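Local atomic coordinates of acyl-[acyl-carrier-protein]--UDP-N-acetylglucosamine O-acyltransferase (Leptospira interrogans, PDB entry 3I3A), a protein that probably transfers a 3-hydroxyacyl chain from acyl carrier protein to UDP-N-acetylglucosamine, an early step of lipid A biosynthesis. Residues G64-D69 against I94-K99; V135-V140 against V154-F159; D84-R89 against N108-M113. All coordinates share one frame; numbering follows the deposited sequence.

Contact 1: residues G64-D69 against I94-K99; sequences GVMPQD and IHKGTK. With S2N (S-[2-({N-[(2R)-2-hydroxy-4-{[(S)-hydroxy(methoxy)phosphoryl]oxy}-3,3-dimethylbutanoyl]-beta-alanyl}amino)ethyl] (3R)-3-hydroxydodecanethioate), chain D.
Ile94 meets the corner at Gly64, where one coil of the left-handed parallel beta-helix leaves its strand. Its carbonyl oxygen accepts two hydrogen bonds, from Gly64 N at 2.7 Å and from Val65 N at 3.3 Å. The Val65 donor lies in the carbonyl plane. The Gly64 donor is tilted out of it. Gly64 has a positive phi (79°), which suits glycine.

His95 pairs in parallel with Val65. Val65 CG2 sits over one face of the imidazole, 3.6 Å from the ring centroid, in a CH-pi contact. The CG2 branch reaches the ring because it stands between the backbone N and the carbonyl carbon (chi1 -67°, with CG1 beside N). Gln68 crosses the His95 side chain at about a right angle, with CD 3.3 Å from His95 CE1. A water bridges Gln68 OE1 and His95 NE2. Gln68 OE1 also accepts from Gly114 N of the second subunit. Gln68 NE2 lies within bonding distance of the 3-hydroxyl OAN of the bound acyl-phosphopantetheine, but its position is less certain.

Lys96 N returns a bond to Val65 O at 3.2 Å. Its extended side chain runs beside Met66, pointing the same way, and water links Lys96 NZ to Gly64 O. Gly97 O lies 3.5 Å from Pro67 CG and bonds Thr78 OG1. Thr98 OG1 bonds Asp121, while its methyl CG2 lies 3.9 Å from Pro67 CG and 3.7 Å from Asp69 OD1.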
# COMPACT_ATOMS: atom_id res chain seq x y z
N GLY A 64 -3.42 -5.60 17.75
CA GLY A 64 -3.13 -6.90 18.34
C GLY A 64 -3.65 -8.10 17.55
O GLY A 64 -3.83 -9.19 18.12
N VAL A 65 -3.87 -7.92 16.26
CA VAL A 65 -4.30 -9.03 15.40
C VAL A 65 -3.22 -10.14 15.34
O VAL A 65 -2.06 -9.88 15.65
CB VAL A 65 -4.71 -8.53 13.99
CG1 VAL A 65 -5.97 -7.67 14.08
CG2 VAL A 65 -3.59 -7.74 13.35
N MET A 66 -3.61 -11.36 14.97
CA MET A 66 -2.68 -12.49 14.88
C MET A 66 -1.47 -12.18 14.00
O MET A 66 -1.63 -11.55 12.95
CB MET A 66 -3.40 -13.74 14.34
CG MET A 66 -4.48 -14.29 15.25
SD MET A 66 -3.78 -15.06 16.71
CE MET A 66 -5.24 -15.49 17.67
N PRO A 67 -0.26 -12.59 14.43
CA PRO A 67 0.95 -12.44 13.61
C PRO A 67 0.80 -13.04 12.22
O PRO A 67 0.15 -14.07 12.06
CB PRO A 67 2.00 -13.20 14.41
CG PRO A 67 1.56 -13.04 15.82
CD PRO A 67 0.06 -13.17 15.75
N GLN A 68 1.38 -12.38 11.23
CA GLN A 68 1.44 -12.93 9.88
C GLN A 68 2.71 -13.78 9.82
O GLN A 68 3.74 -13.38 9.28
CB GLN A 68 1.36 -11.82 8.81
CG GLN A 68 -0.10 -11.44 8.44
CD GLN A 68 -0.32 -10.02 7.87
OE1 GLN A 68 -1.44 -9.69 7.49
NE2 GLN A 68 0.73 -9.18 7.84
N ASP A 69 2.61 -14.96 10.45
CA ASP A 69 3.73 -15.86 10.69
C ASP A 69 3.13 -17.26 10.64
O ASP A 69 2.30 -17.62 11.49
CB ASP A 69 4.36 -15.56 12.07
CG ASP A 69 5.58 -16.45 12.41
OD1 ASP A 69 6.28 -16.10 13.40
OD2 ASP A 69 5.86 -17.47 11.74
N ILE A 94 -1.82 -3.20 13.64
CA ILE A 94 -0.74 -3.54 14.56
C ILE A 94 -0.86 -4.99 15.02
O ILE A 94 -1.89 -5.40 15.56
CB ILE A 94 -0.73 -2.61 15.83
CG1 ILE A 94 -0.96 -1.12 15.47
CG2 ILE A 94 0.53 -2.83 16.66
CD1 ILE A 94 0.16 -0.43 14.67
N HIS A 95 0.20 -5.76 14.79
CA HIS A 95 0.21 -7.18 15.14
C HIS A 95 0.85 -7.42 16.50
O HIS A 95 1.81 -6.74 16.86
CB HIS A 95 0.93 -7.98 14.05
CG HIS A 95 0.15 -8.08 12.77
ND1 HIS A 95 0.11 -9.23 12.02
CD2 HIS A 95 -0.64 -7.18 12.14
CE1 HIS A 95 -0.67 -9.02 10.96
NE2 HIS A 95 -1.14 -7.79 11.02
N LYS A 96 0.29 -8.37 17.25
CA LYS A 96 0.82 -8.77 18.55
C LYS A 96 2.07 -9.64 18.37
O LYS A 96 2.37 -10.07 17.25
CB LYS A 96 -0.25 -9.54 19.35
CG LYS A 96 -0.71 -10.86 18.72
CD LYS A 96 -1.79 -11.52 19.54
CE LYS A 96 -1.99 -12.96 19.09
NZ LYS A 96 -3.22 -13.53 19.69
N GLY A 97 2.78 -9.88 19.47
CA GLY A 97 4.01 -10.66 19.45
C GLY A 97 3.84 -12.16 19.26
O GLY A 97 2.72 -12.66 19.13
N THR A 98 4.95 -12.89 19.23
CA THR A 98 4.92 -14.32 18.94
C THR A 98 5.29 -15.21 20.13
O THR A 98 5.15 -16.43 20.06
CB THR A 98 5.82 -14.68 17.76
OG1 THR A 98 7.10 -14.06 17.93
CG2 THR A 98 5.18 -14.23 16.45
N LYS A 99 5.79 -14.60 21.21
CA LYS A 99 6.05 -15.34 22.44
C LYS A 99 5.56 -14.56 23.65
O LYS A 99 5.47 -13.31 23.61
CB LYS A 99 7.54 -15.64 22.62
CG LYS A 99 8.30 -16.02 21.36
CD LYS A 99 9.74 -16.40 21.71
CE LYS A 99 10.48 -15.26 22.40
NZ LYS A 99 11.44 -15.78 23.43
CAA S2N D . 6.56 -10.79 8.12
CAB S2N D . 5.21 -10.41 8.71
CAC S2N D . 4.88 -8.94 8.43
CAD S2N D . 4.87 -8.70 6.92
CAE S2N D . 4.81 -7.21 6.60
CAF S2N D . 5.38 -6.92 5.21
CAG S2N D . 6.77 -6.29 5.30
CAH S2N D . 7.58 -6.55 4.03
CAI S2N D . 9.05 -6.17 4.23
CAJ S2N D . 9.81 -6.22 2.90
CAK S2N D . 11.31 -6.43 3.14
CAL S2N D . 12.11 -6.13 1.88
CAP S2N D . 8.28 -11.33 6.05
CAQ S2N D . 8.22 -10.20 5.02
CAS S2N D . 9.75 -10.17 3.10
CAT S2N D . 11.19 -9.95 2.64
CAU S2N D . 11.72 -11.17 1.89
NAR S2N D . 9.55 -10.02 4.41
OAM S2N D . 7.61 -10.40 8.64
OAN S2N D . 3.60 -8.63 8.97
OAY S2N D . 8.86 -10.46 2.30
SAO S2N D . 6.63 -11.80 6.69
CAW S2N D . 12.41 -12.96 3.41
CAX S2N D . 13.74 -12.24 3.63
NAV S2N D . 11.44 -12.22 2.89
OAZ S2N D . 12.27 -14.13 3.77
CBA S2N D . 14.86 -12.98 2.91
CBB S2N D . 15.90 -11.98 2.41
CBF S2N D . 19.27 -10.01 1.70
CBG S2N D . 14.28 -13.75 1.72
CBH S2N D . 15.52 -13.97 3.88
OBC S2N D . 17.22 -12.53 2.49
OBE S2N D . 18.53 -10.28 2.89
OBI S2N D . 13.65 -10.90 3.12
OBJ S2N D . 17.88 -11.81 4.93
OBK S2N D . 19.74 -12.59 3.24
PBD S2N D . 18.34 -11.81 3.39
O HOH W 1 -5.25 -11.79 18.09
O HOH W 2 -3.15 -8.10 8.91

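Contact 2: residues V135-V140 against V154-F159; sequences VLAGHV and VHQFCF. With S2N (S-[2-({N-[(2R)-2-hydroxy-4-{[(S)-hydroxy(methoxy)phosphoryl]oxy}-3,3-dimethylbutanoyl]-beta-alanyl}amino)ethyl] (3R)-3-hydroxydodecanethioate), chain D.
His139 O is gripped by Phe157 N at 2.9 Å and by a water that also bonds Cys158 O. The Phe157 N-H comes from above the carbonyl plane, 57° out of it, so it uses no lone pair. This bond ties the His139 corner to the type II turn from His155 to Cys158. The His139 and Phe157 side chains lie side by side, pointing the same way. Their rings form an offset stack with planes 8° apart and centroids 4.6 Å apart. His139 CB also lies over the Phe157 face.

Before the turn in the chain, the backbones pair in parallel, Leu136 with Val154. Val154 N bonds Val135 O, and Val154 O takes the N-H of Ala137 at 3.0 Å. Val154 fits between two neighbours: its CG2 meets Leu136 CD2, and its CG1 meets Val140 CG1 at 3.8 Å. The CG1 branch points at Val140 because it is anti to the backbone N (chi1 -177°).

The ligand lies along one side of the contact. Gly138 N bonds the thioester carbonyl oxygen OAM at 3.0 Å, nearly straight. Gln156 bends at chi2 so that OE1 accepts from the ligand amide NAR at 3.1 Å. His155 ND1 bonds Gln156 O in the ring plane at 2.8 Å, which fixes the rotation of that imidazole beside the pantetheine. Val135 CG2 touches the acyl chain. These are successive coil corners of the left-handed parallel beta-helix of hexapeptide acyltransferases, and here they line the acyl-phosphopantetheine site.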
# COMPACT_ATOMS: atom_id res chain seq x y z
N VAL A 135 5.01 -0.27 5.68
CA VAL A 135 4.96 -1.58 6.29
C VAL A 135 6.28 -1.90 6.98
O VAL A 135 7.37 -1.79 6.39
CB VAL A 135 4.52 -2.72 5.28
CG1 VAL A 135 3.15 -2.43 4.68
CG2 VAL A 135 5.53 -2.91 4.16
N LEU A 136 6.17 -2.27 8.25
CA LEU A 136 7.30 -2.83 8.97
C LEU A 136 7.08 -4.34 9.05
O LEU A 136 6.01 -4.81 9.46
CB LEU A 136 7.45 -2.20 10.36
CG LEU A 136 7.44 -0.66 10.55
CD1 LEU A 136 7.70 -0.30 12.03
CD2 LEU A 136 8.42 0.11 9.66
N ALA A 137 8.08 -5.11 8.62
CA ALA A 137 8.04 -6.56 8.79
C ALA A 137 8.10 -6.89 10.28
O ALA A 137 8.22 -5.98 11.10
CB ALA A 137 9.19 -7.24 8.05
N GLY A 138 8.01 -8.18 10.62
CA GLY A 138 8.22 -8.63 11.99
C GLY A 138 9.60 -8.26 12.48
O GLY A 138 10.53 -8.12 11.68
N HIS A 139 9.74 -8.09 13.80
CA HIS A 139 11.04 -7.81 14.43
C HIS A 139 11.78 -6.60 13.86
O HIS A 139 12.99 -6.64 13.68
CB HIS A 139 11.95 -9.04 14.39
CG HIS A 139 11.40 -10.25 15.09
ND1 HIS A 139 11.53 -10.44 16.45
CD2 HIS A 139 10.75 -11.33 14.62
CE1 HIS A 139 10.96 -11.59 16.78
NE2 HIS A 139 10.48 -12.15 15.69
N VAL A 140 11.06 -5.53 13.54
CA VAL A 140 11.72 -4.28 13.17
C VAL A 140 11.79 -3.39 14.42
O VAL A 140 10.82 -3.30 15.17
CB VAL A 140 11.01 -3.57 11.98
CG1 VAL A 140 11.56 -2.15 11.78
CG2 VAL A 140 11.18 -4.40 10.72
N VAL A 154 10.10 -2.05 5.39
CA VAL A 154 11.30 -2.34 6.17
C VAL A 154 11.41 -3.84 6.47
O VAL A 154 10.52 -4.44 7.07
CB VAL A 154 11.38 -1.49 7.47
CG1 VAL A 154 12.69 -1.76 8.21
CG2 VAL A 154 11.27 -0.01 7.14
N HIS A 155 12.53 -4.41 6.02
CA HIS A 155 12.84 -5.82 6.22
C HIS A 155 12.93 -6.18 7.70
O HIS A 155 13.34 -5.37 8.54
CB HIS A 155 14.16 -6.11 5.51
CG HIS A 155 14.44 -7.57 5.31
ND1 HIS A 155 14.76 -8.42 6.35
CD2 HIS A 155 14.51 -8.31 4.18
CE1 HIS A 155 14.99 -9.63 5.86
NE2 HIS A 155 14.84 -9.59 4.55
N GLN A 156 12.55 -7.42 8.01
CA GLN A 156 12.65 -7.96 9.37
C GLN A 156 14.08 -7.92 9.91
O GLN A 156 15.05 -8.09 9.16
CB GLN A 156 12.05 -9.37 9.45
CG GLN A 156 12.79 -10.44 8.65
CD GLN A 156 12.26 -10.62 7.23
OE1 GLN A 156 11.61 -9.73 6.67
NE2 GLN A 156 12.54 -11.78 6.65
N PHE A 157 14.17 -7.66 11.22
CA PHE A 157 15.43 -7.60 11.98
C PHE A 157 16.32 -6.38 11.71
O PHE A 157 17.46 -6.34 12.15
CB PHE A 157 16.20 -8.92 11.87
CG PHE A 157 15.50 -10.08 12.50
CD1 PHE A 157 15.46 -10.21 13.89
CD2 PHE A 157 14.84 -11.03 11.72
CE1 PHE A 157 14.80 -11.28 14.49
CE2 PHE A 157 14.17 -12.09 12.31
CZ PHE A 157 14.15 -12.22 13.70
N CYS A 158 15.79 -5.38 11.00
CA CYS A 158 16.50 -4.13 10.80
C CYS A 158 16.28 -3.19 11.99
O CYS A 158 15.27 -3.26 12.68
CB CYS A 158 16.05 -3.43 9.52
SG CYS A 158 16.49 -4.26 7.97
N PHE A 159 17.25 -2.30 12.21
CA PHE A 159 17.17 -1.26 13.22
C PHE A 159 17.11 0.10 12.54
O PHE A 159 17.85 0.35 11.60
CB PHE A 159 18.39 -1.33 14.13
CG PHE A 159 18.30 -2.37 15.19
CD1 PHE A 159 17.94 -2.02 16.49
CD2 PHE A 159 18.59 -3.71 14.91
CE1 PHE A 159 17.86 -3.00 17.50
CE2 PHE A 159 18.51 -4.69 15.90
CZ PHE A 159 18.14 -4.33 17.20
CAA S2N D . 6.56 -10.79 8.12
CAB S2N D . 5.21 -10.41 8.71
CAC S2N D . 4.88 -8.94 8.43
CAD S2N D . 4.87 -8.70 6.92
CAE S2N D . 4.81 -7.21 6.60
CAF S2N D . 5.38 -6.92 5.21
CAG S2N D . 6.77 -6.29 5.30
CAH S2N D . 7.58 -6.55 4.03
CAI S2N D . 9.05 -6.17 4.23
CAJ S2N D . 9.81 -6.22 2.90
CAK S2N D . 11.31 -6.43 3.14
CAL S2N D . 12.11 -6.13 1.88
CAP S2N D . 8.28 -11.33 6.05
CAQ S2N D . 8.22 -10.20 5.02
CAS S2N D . 9.75 -10.17 3.10
CAT S2N D . 11.19 -9.95 2.64
CAU S2N D . 11.72 -11.17 1.89
NAR S2N D . 9.55 -10.02 4.41
OAM S2N D . 7.61 -10.40 8.64
OAN S2N D . 3.60 -8.63 8.97
OAY S2N D . 8.86 -10.46 2.30
SAO S2N D . 6.63 -11.80 6.69
CAW S2N D . 12.41 -12.96 3.41
CAX S2N D . 13.74 -12.24 3.63
NAV S2N D . 11.44 -12.22 2.89
OAZ S2N D . 12.27 -14.13 3.77
CBA S2N D . 14.86 -12.98 2.91
CBB S2N D . 15.90 -11.98 2.41
CBF S2N D . 19.27 -10.01 1.70
CBG S2N D . 14.28 -13.75 1.72
CBH S2N D . 15.52 -13.97 3.88
OBC S2N D . 17.22 -12.53 2.49
OBE S2N D . 18.53 -10.28 2.89
OBI S2N D . 13.65 -10.90 3.12
OBJ S2N D . 17.88 -11.81 4.93
OBK S2N D . 19.74 -12.59 3.24
PBD S2N D . 18.34 -11.81 3.39
O HOH W 3 15.09 -5.38 15.16

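Contact 3: residues D84-R89 against N108-M113; sequences DHNIFR and NKNYFM. With S2N (S-[2-({N-[(2R)-2-hydroxy-4-{[(S)-hydroxy(methoxy)phosphoryl]oxy}-3,3-dimethylbutanoyl]-beta-alanyl}amino)ethyl] (3R)-3-hydroxydodecanethioate), chain B.
Phe112 lies alongside Phe88, pointing the same way. The ring planes are only 6° apart but slid, so they barely overlap; Phe88 CE2 comes within 3.6 Å of Phe112 CD1. On the other face of the sheet Ile87 CG2 sits over the ring of Tyr111, 3.9 Å from its centroid. The Tyr111 hydroxyl takes a bond from Arg89 NH1 at 3.2 Å, in the guanidinium plane. Arg89 NH2 bonds Met66 O of the third subunit.

Asn86 and Asn110 form an asparagine ladder. Their amides are nearly coplanar, and Asn86 OD1 accepts from Asn110 ND2 at 3.1 Å and from Asn110 N at 2.9 Å. Asn110 OD1 in turn accepts from the backbone N of Asn128 on the next coil. In the loop before the strands, Asn108 OD1 accepts from Asp84 N at 2.8 Å.

The segments 84-89 and 108-113 run in nearly the same direction, 2° apart, joined by Phe112 N to Ile87 O and Arg89 N to Phe112 O. Strands 87-88 and 111-112 are neighbours in one sheet of the beta-helix, between strands 56-57 and 129-130. Phe57 stacks on Phe88, and Ile106 of strand 104-106 packs against both phenylalanines.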
# COMPACT_ATOMS: atom_id res chain seq x y z
N ASP A 84 1.59 6.04 25.68
CA ASP A 84 0.66 7.16 25.79
C ASP A 84 0.66 8.06 24.55
O ASP A 84 1.65 8.14 23.83
CB ASP A 84 0.96 8.01 27.03
CG ASP A 84 1.02 7.20 28.33
OD1 ASP A 84 0.26 6.22 28.49
OD2 ASP A 84 1.81 7.58 29.22
N HIS A 85 -0.45 8.76 24.33
CA HIS A 85 -0.52 9.82 23.31
C HIS A 85 -0.14 9.36 21.90
O HIS A 85 0.42 10.12 21.11
CB HIS A 85 0.34 11.03 23.73
CG HIS A 85 -0.26 11.86 24.83
ND1 HIS A 85 0.20 11.81 26.13
CD2 HIS A 85 -1.27 12.76 24.82
CE1 HIS A 85 -0.50 12.64 26.88
NE2 HIS A 85 -1.40 13.23 26.11
N ASN A 86 -0.45 8.10 21.58
CA ASN A 86 -0.27 7.57 20.23
C ASN A 86 -1.52 7.77 19.38
O ASN A 86 -2.65 7.72 19.87
CB ASN A 86 0.11 6.08 20.27
CG ASN A 86 1.39 5.82 21.01
OD1 ASN A 86 2.49 6.09 20.52
ND2 ASN A 86 1.27 5.28 22.22
N ILE A 87 -1.30 7.98 18.08
CA ILE A 87 -2.38 8.16 17.12
C ILE A 87 -2.30 7.05 16.05
O ILE A 87 -1.32 6.93 15.33
CB ILE A 87 -2.37 9.58 16.52
CG1 ILE A 87 -2.72 10.61 17.63
CG2 ILE A 87 -3.34 9.69 15.34
CD1 ILE A 87 -2.65 12.09 17.22
N PHE A 88 -3.34 6.23 16.00
CA PHE A 88 -3.44 5.18 15.00
C PHE A 88 -4.53 5.59 14.03
O PHE A 88 -5.71 5.67 14.40
CB PHE A 88 -3.78 3.84 15.65
CG PHE A 88 -2.77 3.39 16.66
CD1 PHE A 88 -2.77 3.92 17.96
CD2 PHE A 88 -1.82 2.45 16.33
CE1 PHE A 88 -1.84 3.51 18.89
CE2 PHE A 88 -0.88 2.04 17.25
CZ PHE A 88 -0.88 2.57 18.54
N ARG A 89 -4.13 5.86 12.78
CA ARG A 89 -5.06 6.36 11.77
C ARG A 89 -5.86 5.22 11.15
O ARG A 89 -5.69 4.06 11.53
CB ARG A 89 -4.33 7.18 10.71
CG ARG A 89 -3.79 8.54 11.19
CD ARG A 89 -4.87 9.37 11.88
NE ARG A 89 -6.02 9.64 11.01
CZ ARG A 89 -6.28 10.82 10.45
NH1 ARG A 89 -5.48 11.85 10.65
NH2 ARG A 89 -7.36 10.97 9.68
N ASN A 108 5.61 6.16 23.27
CA ASN A 108 4.67 7.27 23.39
C ASN A 108 4.75 8.23 22.20
O ASN A 108 5.80 8.33 21.56
CB ASN A 108 4.93 8.06 24.69
CG ASN A 108 5.08 7.16 25.91
OD1 ASN A 108 4.32 6.21 26.11
ND2 ASN A 108 6.05 7.48 26.75
N LYS A 109 3.64 8.92 21.93
CA LYS A 109 3.60 10.06 20.99
C LYS A 109 3.97 9.67 19.55
O LYS A 109 4.44 10.51 18.76
CB LYS A 109 4.46 11.23 21.50
CG LYS A 109 4.16 11.66 22.95
CD LYS A 109 5.22 12.62 23.50
CE LYS A 109 4.87 13.14 24.89
NZ LYS A 109 5.67 12.47 25.99
N ASN A 110 3.74 8.41 19.21
CA ASN A 110 3.94 7.92 17.85
C ASN A 110 2.72 8.17 16.97
O ASN A 110 1.59 8.26 17.47
CB ASN A 110 4.26 6.43 17.84
CG ASN A 110 5.54 6.11 18.56
OD1 ASN A 110 6.64 6.34 18.05
ND2 ASN A 110 5.41 5.56 19.75
N TYR A 111 2.96 8.29 15.66
CA TYR A 111 1.89 8.53 14.71
C TYR A 111 1.88 7.43 13.65
O TYR A 111 2.83 7.29 12.89
CB TYR A 111 2.06 9.90 14.07
CG TYR A 111 0.77 10.52 13.59
CD1 TYR A 111 0.17 10.11 12.39
CD2 TYR A 111 0.15 11.54 14.32
CE1 TYR A 111 -1.03 10.70 11.95
CE2 TYR A 111 -1.04 12.13 13.89
CZ TYR A 111 -1.63 11.70 12.70
OH TYR A 111 -2.81 12.29 12.28
N PHE A 112 0.80 6.67 13.61
CA PHE A 112 0.66 5.63 12.60
C PHE A 112 -0.41 6.07 11.62
O PHE A 112 -1.58 6.14 11.97
CB PHE A 112 0.33 4.28 13.24
CG PHE A 112 1.32 3.88 14.30
CD1 PHE A 112 1.20 4.39 15.59
CD2 PHE A 112 2.39 3.05 14.00
CE1 PHE A 112 2.13 4.06 16.58
CE2 PHE A 112 3.33 2.71 14.97
CZ PHE A 112 3.19 3.21 16.26
N MET A 113 0.02 6.41 10.41
CA MET A 113 -0.88 6.94 9.39
C MET A 113 -1.77 5.85 8.79
O MET A 113 -1.55 4.65 9.03
CB MET A 113 -0.10 7.70 8.31
CG MET A 113 0.48 9.04 8.81
SD MET A 113 1.12 10.23 7.59
CE MET A 113 0.03 10.01 6.24
CAA S2N B . 1.26 14.36 4.23
CAB S2N B . -0.12 13.80 4.57
CAC S2N B . -0.54 12.72 3.58
CAD S2N B . 0.49 11.59 3.59
CAE S2N B . 0.25 10.62 2.43
CAF S2N B . 1.53 9.87 2.07
CAG S2N B . 2.14 10.40 0.77
CAH S2N B . 3.65 10.14 0.72
CAI S2N B . 4.30 10.92 -0.42
CAJ S2N B . 5.76 10.48 -0.62
CAK S2N B . 6.57 11.59 -1.29
CAL S2N B . 7.90 11.05 -1.82
CAP S2N B . 3.99 14.20 4.01
CAQ S2N B . 4.38 12.93 3.25
CAS S2N B . 6.71 12.49 2.65
CAT S2N B . 7.88 12.88 1.74
CAU S2N B . 9.11 13.27 2.57
NAR S2N B . 5.60 13.18 2.46
OAM S2N B . 1.42 15.10 3.26
OAN S2N B . -1.82 12.20 3.94
OAY S2N B . 6.84 11.59 3.48
SAO S2N B . 2.64 13.92 5.21
CAW S2N B . 8.95 15.55 3.46
CAX S2N B . 9.40 16.09 2.10
NAV S2N B . 8.52 14.29 3.45
OAZ S2N B . 8.94 16.27 4.46
CBA S2N B . 10.84 16.60 2.21
CBB S2N B . 11.56 16.37 0.88
CBF S2N B . 13.58 16.84 -2.50
CBG S2N B . 11.57 15.85 3.32
CBH S2N B . 10.82 18.10 2.52
OBC S2N B . 12.47 17.43 0.60
OBE S2N B . 12.34 17.35 -2.03
OBI S2N B . 9.33 15.05 1.12
OBJ S2N B . 10.89 19.09 -0.68
OBK S2N B . 13.50 19.38 -0.83
PBD S2N B . 12.30 18.31 -0.74
O HOH W 4 0.91 10.99 18.37

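Overall arrangement
All three contacts join successive coils of one left-handed beta-helix. Contacts 1 and 2 reach the same sheet, largely through loops at the coil corners, and are mostly buried. Both reach the same ligand: contact 1 near its 3-hydroxyl, contact 2 at its thioester and pantetheine amide. Their polar groups face a bound molecule as well as the fold. Contact 3 lies on another sheet and is only partly buried. Its polar groups mostly bond from coil to coil, and Met113 comes near the ligand of chain B. Contacts 1 and 3 touch inside the beta-helix, where Ile94 CG1 meets Phe88 CE2. Contact 2 touches neither. Arg89 of contact 3 also meets the Met66 carbonyl of contact 1 in a neighbouring subunit.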